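Local coordinates for protein carboxypeptidase A (Helicoverpa armigera, PDB 1JQG) that is a mid-gut zinc metallocarboxypeptidase of the M14 family, made as a proenzyme and probably removing C-terminal residues from peptides, at residues 292-302 against 366-377. Residues are numbered along the deposited sequence; the frame is centred on the assembly and turned at random.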
loop_
_atom_site.group_PDB
_atom_site.type_symbol
_atom_site.label_atom_id
_atom_site.label_comp_id
_atom_site.label_asym_id
_atom_site.label_seq_id
_atom_site.Cartn_x
_atom_site.Cartn_y
_atom_site.Cartn_z
ATOM N N ILE A 292 11.636 -12.156 4.237
ATOM C CA ILE A 292 10.614 -13.094 4.655
ATOM C C ILE A 292 11.256 -14.447 4.929
ATOM O O ILE A 292 10.865 -15.103 5.890
ATOM C CB ILE A 292 9.474 -13.217 3.628
ATOM C CG1 ILE A 292 8.640 -11.927 3.551
ATOM C CG2 ILE A 292 8.602 -14.421 3.917
ATOM C CD1 ILE A 292 7.630 -11.944 2.398
ATOM N N ALA A 293 12.182 -14.855 4.057
ATOM C CA ALA A 293 12.810 -16.152 4.101
ATOM C C ALA A 293 13.661 -16.329 5.333
ATOM O O ALA A 293 13.518 -17.302 6.079
ATOM C CB ALA A 293 13.776 -16.352 2.918
ATOM N N GLU A 294 14.443 -15.288 5.617
ATOM C CA GLU A 294 15.279 -15.284 6.837
ATOM C C GLU A 294 14.470 -15.481 8.115
ATOM O O GLU A 294 14.995 -15.958 9.129
ATOM C CB GLU A 294 16.080 -13.994 6.899
ATOM C CG GLU A 294 17.111 -13.893 8.002
ATOM C CD GLU A 294 17.931 -12.615 7.955
ATOM O OE1 GLU A 294 18.334 -12.121 6.875
ATOM O OE2 GLU A 294 18.202 -12.014 9.015
ATOM N N HIS A 295 13.258 -14.933 8.197
ATOM C CA HIS A 295 12.469 -14.998 9.413
ATOM C C HIS A 295 11.213 -15.851 9.316
ATOM O O HIS A 295 10.304 -15.709 10.134
ATOM C CB HIS A 295 12.120 -13.560 9.867
ATOM C CG HIS A 295 13.335 -12.689 9.965
ATOM N ND1 HIS A 295 14.165 -12.655 11.055
ATOM C CD2 HIS A 295 13.866 -11.817 9.045
ATOM C CE1 HIS A 295 15.170 -11.810 10.833
ATOM N NE2 HIS A 295 15.000 -11.297 9.619
ATOM N N ARG A 296 11.138 -16.751 8.348
ATOM C CA ARG A 296 9.909 -17.514 8.110
ATOM C C ARG A 296 9.661 -18.533 9.217
ATOM O O ARG A 296 8.519 -18.929 9.415
ATOM C CB ARG A 296 9.935 -18.254 6.757
ATOM C CG ARG A 296 11.086 -19.243 6.622
ATOM C CD ARG A 296 11.103 -19.900 5.264
ATOM N NE ARG A 296 12.429 -20.396 4.887
ATOM C CZ ARG A 296 12.825 -20.579 3.625
ATOM N NH1 ARG A 296 11.934 -20.272 2.669
ATOM N NH2 ARG A 296 14.048 -21.022 3.372
ATOM N N ASN A 297 10.722 -18.906 9.934
ATOM C CA ASN A 297 10.666 -19.838 11.039
ATOM C C ASN A 297 9.800 -19.378 12.203
ATOM O O ASN A 297 9.208 -20.188 12.902
ATOM C CB ASN A 297 12.088 -20.074 11.586
ATOM C CG ASN A 297 12.112 -21.213 12.593
ATOM O OD1 ASN A 297 11.756 -22.373 12.340
ATOM N ND2 ASN A 297 12.578 -20.843 13.787
ATOM N N ARG A 298 9.651 -18.074 12.409
ATOM C CA ARG A 298 8.824 -17.560 13.480
ATOM C C ARG A 298 7.981 -16.323 13.182
ATOM O O ARG A 298 7.502 -15.665 14.107
ATOM C CB ARG A 298 9.715 -17.319 14.717
ATOM C CG ARG A 298 10.769 -16.229 14.512
ATOM C CD ARG A 298 11.769 -16.327 15.674
ATOM N NE ARG A 298 12.797 -15.325 15.561
ATOM C CZ ARG A 298 12.891 -14.170 16.189
ATOM N NH1 ARG A 298 11.936 -13.844 17.059
ATOM N NH2 ARG A 298 13.924 -13.340 15.972
ATOM N N MET A 299 7.731 -16.020 11.926
ATOM C CA MET A 299 6.877 -14.910 11.520
ATOM C C MET A 299 5.400 -15.197 11.808
ATOM O O MET A 299 4.861 -16.146 11.219
ATOM C CB MET A 299 6.998 -14.607 10.012
ATOM C CG MET A 299 6.342 -13.280 9.632
ATOM S SD MET A 299 6.607 -12.742 7.964
ATOM C CE MET A 299 8.378 -12.344 8.004
ATOM N N ALA A 300 4.813 -14.396 12.709
ATOM C CA ALA A 300 3.409 -14.634 13.070
ATOM C C ALA A 300 2.436 -13.783 12.247
ATOM O O ALA A 300 1.322 -14.259 12.000
ATOM C CB ALA A 300 3.151 -14.385 14.549
ATOM N N LEU A 301 2.838 -12.581 11.856
ATOM C CA LEU A 301 1.920 -11.680 11.164
ATOM C C LEU A 301 2.683 -10.836 10.120
ATOM O O LEU A 301 3.830 -10.407 10.406
ATOM C CB LEU A 301 1.231 -10.702 12.134
ATOM C CG LEU A 301 0.239 -9.704 11.572
ATOM C CD1 LEU A 301 -0.978 -10.316 10.862
ATOM C CD2 LEU A 301 -0.265 -8.795 12.699
ATOM N N TYR A 302 2.045 -10.715 8.964
ATOM C CA TYR A 302 2.601 -9.932 7.878
ATOM C C TYR A 302 1.556 -8.936 7.360
ATOM O O TYR A 302 0.451 -9.359 7.005
ATOM C CB TYR A 302 3.056 -10.841 6.729
ATOM C CG TYR A 302 3.571 -10.125 5.508
ATOM C CD1 TYR A 302 4.907 -9.780 5.401
ATOM C CD2 TYR A 302 2.715 -9.787 4.442
ATOM C CE1 TYR A 302 5.436 -9.147 4.287
ATOM C CE2 TYR A 302 3.225 -9.144 3.309
ATOM C CZ TYR A 302 4.596 -8.841 3.249
ATOM O OH TYR A 302 5.042 -8.193 2.144
ATOM N N ALA A 366 2.021 -9.492 -2.488
ATOM C CA ALA A 366 2.982 -9.658 -1.400
ATOM C C ALA A 366 2.393 -10.432 -0.237
ATOM O O ALA A 366 2.960 -11.418 0.234
ATOM C CB ALA A 366 3.412 -8.272 -0.937
ATOM N N SER A 367 1.216 -10.058 0.243
ATOM C CA SER A 367 0.569 -10.743 1.364
ATOM C C SER A 367 0.264 -12.214 1.072
ATOM O O SER A 367 0.355 -13.039 1.981
ATOM C CB SER A 367 -0.671 -10.002 1.846
ATOM O OG SER A 367 -1.716 -9.892 0.906
ATOM N N ASP A 368 -0.086 -12.532 -0.181
ATOM C CA ASP A 368 -0.338 -13.910 -0.562
ATOM C C ASP A 368 0.915 -14.791 -0.490
ATOM O O ASP A 368 0.850 -15.948 -0.066
ATOM C CB ASP A 368 -0.934 -13.986 -1.976
ATOM C CG ASP A 368 -2.410 -13.687 -1.999
ATOM O OD1 ASP A 368 -3.009 -13.584 -3.085
ATOM O OD2 ASP A 368 -3.065 -13.497 -0.963
ATOM N N TYR A 369 2.055 -14.240 -0.919
ATOM C CA TYR A 369 3.301 -14.952 -0.923
ATOM C C TYR A 369 3.795 -15.208 0.512
ATOM O O TYR A 369 4.166 -16.349 0.807
ATOM C CB TYR A 369 4.385 -14.249 -1.754
ATOM C CG TYR A 369 5.765 -14.892 -1.624
ATOM C CD1 TYR A 369 6.140 -15.964 -2.429
ATOM C CD2 TYR A 369 6.706 -14.463 -0.706
ATOM C CE1 TYR A 369 7.369 -16.574 -2.344
ATOM C CE2 TYR A 369 7.946 -15.030 -0.570
ATOM C CZ TYR A 369 8.269 -16.095 -1.402
ATOM O OH TYR A 369 9.506 -16.662 -1.271
ATOM N N ALA A 370 3.727 -14.195 1.338
ATOM C CA ALA A 370 4.101 -14.260 2.732
ATOM C C ALA A 370 3.315 -15.310 3.506
ATOM O O ALA A 370 3.905 -16.023 4.303
ATOM C CB ALA A 370 3.776 -12.915 3.410
ATOM N N MET A 371 2.028 -15.397 3.194
ATOM C CA MET A 371 1.136 -16.440 3.697
ATOM C C MET A 371 1.570 -17.840 3.265
ATOM O O MET A 371 1.505 -18.773 4.046
ATOM C CB MET A 371 -0.292 -16.172 3.213
ATOM C CG MET A 371 -1.261 -17.265 3.629
ATOM S SD MET A 371 -2.562 -16.639 4.704
ATOM C CE MET A 371 -2.641 -18.128 5.743
ATOM N N GLN A 372 2.034 -17.968 2.039
ATOM C CA GLN A 372 2.452 -19.247 1.474
ATOM C C GLN A 372 3.813 -19.695 1.975
ATOM O O GLN A 372 4.141 -20.882 2.125
ATOM C CB GLN A 372 2.488 -19.144 -0.052
ATOM C CG GLN A 372 3.037 -20.344 -0.769
ATOM C CD GLN A 372 3.389 -20.102 -2.221
ATOM O OE1 GLN A 372 4.254 -19.292 -2.558
ATOM N NE2 GLN A 372 2.744 -20.806 -3.151
ATOM N N ALA A 373 4.712 -18.741 2.221
ATOM C CA ALA A 373 6.053 -19.128 2.697
ATOM C C ALA A 373 6.364 -18.841 4.158
ATOM O O ALA A 373 7.463 -19.267 4.512
ATOM C CB ALA A 373 7.068 -18.466 1.785
ATOM N N ALA A 374 5.476 -18.233 4.951
ATOM C CA ALA A 374 5.857 -17.844 6.305
ATOM C C ALA A 374 4.696 -17.629 7.245
ATOM O O ALA A 374 4.479 -18.454 8.106
ATOM C CB ALA A 374 6.726 -16.571 6.279
ATOM N N ALA A 375 4.061 -16.468 7.214
ATOM C CA ALA A 375 3.084 -16.069 8.237
ATOM C C ALA A 375 1.800 -16.857 8.061
ATOM O O ALA A 375 1.161 -16.878 6.991
ATOM C CB ALA A 375 2.867 -14.568 8.130
ATOM N N PRO A 376 1.260 -17.368 9.168
ATOM C CA PRO A 376 -0.031 -18.022 9.215
ATOM C C PRO A 376 -1.148 -17.013 9.045
ATOM O O PRO A 376 -2.296 -17.329 8.774
ATOM C CB PRO A 376 -0.066 -18.704 10.574
ATOM C CG PRO A 376 1.340 -18.718 11.054
ATOM C CD PRO A 376 1.958 -17.472 10.472
ATOM N N PHE A 377 -0.846 -15.754 9.357
ATOM C CA PHE A 377 -1.777 -14.635 9.264
ATOM C C PHE A 377 -1.140 -13.538 8.434
ATOM O O PHE A 377 -0.042 -13.051 8.767
ATOM C CB PHE A 377 -2.126 -14.117 10.662
ATOM C CG PHE A 377 -2.669 -15.187 11.577
ATOM C CD1 PHE A 377 -1.837 -15.816 12.490
ATOM C CD2 PHE A 377 -3.979 -15.601 11.491
ATOM C CE1 PHE A 377 -2.305 -16.799 13.332
ATOM C CE2 PHE A 377 -4.465 -16.601 12.328
ATOM C CZ PHE A 377 -3.633 -17.185 13.246
#
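Tyr-302 lays one face of its ring over the methyl group of Ala-370, whose CB stands 3.6 Å from the ring centroid and 18° off the normal, a CH-pi contact. A chi1 of 176°, which turns CG away from the backbone N, sends the ring off strand 299-307 along helix 366-373, bringing OH within 3.5 Å of Ala-366 CB; the hydroxyl also has a weak hydrogen bond to Gln-177 OE1 on strand 173-178. A leucine here has neither ring nor hydroxyl and would probably open a gap over Ala-370 and leave Gln-177 OE1 without its weak bond. Past the C-terminal end of helix 366-373, Ala-375 CB touches both Tyr-302 CB and Met-299 CG, while the Met-299 sulfur lies near the methyl groups of Ala-374 and Ala-375. Ile-292, from the end of helix 283-294, divides its branches: CG2 meets Ala-374 CB at 3.7 Å, and CD1 reaches Ala-370 CB and the edge of the Tyr-369 ring. The backbones join where Tyr-302 N donates to Phe-377 O (3.1 Å). Beside this bond, Ala-300 O lies in plane at the edge of the Phe-377 ring, 3.6 Å from CD1. Helix 366-373 packs on the central mixed sheet, nearly antiparallel to strand 299-302 (166°), before the chain enters strand 377-383, the parallel neighbour of zinc-ligand (His-306) strand 299-307, as in the alpha/beta fold of M14 zinc carboxypeptidases.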